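Local coordinates for UDP-D-quinovosamine 4-dehydrogenase (Vibrio fischeri, PDB 3NKL), which probably acts as an oxidoreductase and lyase on a nucleotide sugar, this chain being a Rossmann-like domain cut from a longer, probably membrane-bound protein of the polysaccharide synthase family, at residues 66-71 and 94-99. Numbering follows the deposited sequence.
Sequences ISTVLL and EVLTIP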
loop_
_atom_site.group_PDB
_atom_site.type_symbol
_atom_site.label_atom_id
_atom_site.label_comp_id
_atom_site.label_asym_id
_atom_site.label_seq_id
_atom_site.Cartn_x
_atom_site.Cartn_y
_atom_site.Cartn_z
ATOM N N ILE B 66 -0.000 2.317 24.749
ATOM C CA ILE B 66 0.948 2.289 23.637
ATOM C C ILE B 66 1.810 3.555 23.638
ATOM O O ILE B 66 1.291 4.657 23.701
ATOM C CB ILE B 66 0.197 2.130 22.292
ATOM C CG1 ILE B 66 -0.261 0.670 22.134
ATOM C CG2 ILE B 66 1.109 2.532 21.113
ATOM C CD1 ILE B 66 -1.487 0.497 21.316
ATOM N N SER B 67 3.129 3.414 23.579
ATOM C CA SER B 67 3.955 4.612 23.533
ATOM C C SER B 67 4.818 4.672 22.282
ATOM O O SER B 67 5.685 5.515 22.186
ATOM C CB SER B 67 4.836 4.723 24.784
ATOM O OG SER B 67 5.677 3.602 24.894
ATOM N N THR B 68 4.573 3.764 21.345
ATOM C CA THR B 68 5.338 3.701 20.090
ATOM C C THR B 68 4.407 3.308 18.956
ATOM O O THR B 68 3.641 2.351 19.088
ATOM C CB THR B 68 6.478 2.662 20.186
ATOM O OG1 THR B 68 7.415 3.079 21.177
ATOM C CG2 THR B 68 7.205 2.519 18.868
ATOM N N VAL B 69 4.466 4.051 17.846
ATOM C CA VAL B 69 3.680 3.727 16.668
ATOM C C VAL B 69 4.637 3.566 15.495
ATOM O O VAL B 69 5.557 4.366 15.324
ATOM C CB VAL B 69 2.590 4.801 16.398
ATOM C CG1 VAL B 69 1.936 4.593 15.018
ATOM C CG2 VAL B 69 1.537 4.778 17.534
ATOM N N LEU B 70 4.451 2.502 14.722
ATOM C CA LEU B 70 5.329 2.196 13.597
ATOM C C LEU B 70 4.639 2.526 12.277
ATOM O O LEU B 70 3.521 2.080 12.027
ATOM C CB LEU B 70 5.692 0.710 13.616
ATOM C CG LEU B 70 6.221 0.144 14.940
ATOM C CD1 LEU B 70 6.619 -1.316 14.713
ATOM C CD2 LEU B 70 7.393 0.950 15.440
ATOM N N LEU B 71 5.313 3.275 11.416
ATOM C CA LEU B 71 4.722 3.657 10.130
ATOM C C LEU B 71 5.112 2.663 9.050
ATOM O O LEU B 71 6.294 2.415 8.830
ATOM C CB LEU B 71 5.194 5.040 9.705
ATOM C CG LEU B 71 4.872 6.182 10.673
ATOM C CD1 LEU B 71 5.335 7.489 10.073
ATOM C CD2 LEU B 71 3.384 6.245 10.963
ATOM N N GLU B 94 6.303 7.850 20.437
ATOM C CA GLU B 94 7.498 7.847 19.630
ATOM C C GLU B 94 7.069 7.300 18.270
ATOM O O GLU B 94 6.158 6.451 18.187
ATOM C CB GLU B 94 8.480 6.877 20.278
ATOM C CG GLU B 94 9.712 6.637 19.493
ATOM C CD GLU B 94 10.708 5.789 20.260
ATOM O OE1 GLU B 94 11.909 6.111 20.189
ATOM O OE2 GLU B 94 10.283 4.819 20.933
ATOM N N VAL B 95 7.686 7.783 17.198
ATOM C CA VAL B 95 7.252 7.353 15.856
ATOM C C VAL B 95 8.449 6.794 15.093
ATOM O O VAL B 95 9.473 7.485 14.958
ATOM C CB VAL B 95 6.604 8.516 15.068
ATOM C CG1 VAL B 95 6.196 8.051 13.677
ATOM C CG2 VAL B 95 5.383 9.063 15.813
ATOM N N LEU B 96 8.334 5.543 14.632
ATOM C CA LEU B 96 9.403 4.900 13.868
ATOM C C LEU B 96 8.825 4.538 12.521
ATOM O O LEU B 96 7.619 4.378 12.394
ATOM C CB LEU B 96 9.896 3.613 14.531
ATOM C CG LEU B 96 10.166 3.657 16.034
ATOM C CD1 LEU B 96 10.626 2.274 16.540
ATOM C CD2 LEU B 96 11.227 4.693 16.283
ATOM N N THR B 97 9.688 4.404 11.518
ATOM C CA THR B 97 9.214 4.117 10.162
ATOM C C THR B 97 10.042 3.041 9.472
ATOM O O THR B 97 11.260 2.949 9.678
ATOM C CB THR B 97 9.216 5.390 9.256
ATOM O OG1 THR B 97 8.761 5.045 7.932
ATOM C CG2 THR B 97 10.611 5.987 9.147
ATOM N N ILE B 98 9.390 2.245 8.628
ATOM C CA ILE B 98 10.128 1.322 7.764
ATOM C C ILE B 98 10.780 2.155 6.648
ATOM O O ILE B 98 10.474 3.344 6.513
ATOM C CB ILE B 98 9.192 0.249 7.174
ATOM C CG1 ILE B 98 8.249 0.847 6.121
ATOM C CG2 ILE B 98 8.383 -0.453 8.302
ATOM C CD1 ILE B 98 7.423 -0.258 5.392
ATOM N N PRO B 99 11.661 1.539 5.834
ATOM C CA PRO B 99 12.325 2.276 4.749
ATOM C C PRO B 99 11.391 2.902 3.714
ATOM O O PRO B 99 10.221 2.547 3.625
ATOM C CB PRO B 99 13.197 1.192 4.058
ATOM C CG PRO B 99 13.495 0.225 5.203
ATOM C CD PRO B 99 12.184 0.163 5.967
#
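Leu71 N donates to Leu96 O at 2.7 Å. Leu71 O in turn accepts from Ile98 N at 3.1 Å, so Leu71 is bonded through both its backbone polar groups. Val69, two residues earlier, does the same, with N on Glu94 O and O taking Leu96 N. At the start of the pair Glu94 N reaches Ser67 O at 3.0 Å. Thr68 OG1 lies 3.4 Å from Glu94 OE2, at best a weak hydrogen bond, since its proton has another acceptor within reach. The extended Glu94 chain, with CG anti to the backbone N (chi1 174°), runs beside Thr68. Strands 68-71 and 94-97 are parallel neighbours, twisted by 24°. They are joined through helix 78-89 as a beta-alpha-beta unit of the Rossmann-like domain, whose sequence partly matches a CoA-binding family. Strand 5-10 adjoins 68-71 on the side away from 94-97. Leu70 and Leu96 share a face with Thr68 and Glu94. They lie side by side, Leu70 CD2 touching Leu96 CD1 at 3.7 Å, and helix 14-25 covers Leu70. On the other face Leu71 CD1 meets Val95 CG1 at 3.7 Å, and both residues pack against Leu88 of helix 78-89. Thr97 OG1 donates to Ile98 O at 2.8 Å and is also hydrogen-bonded to Lys81 of that helix.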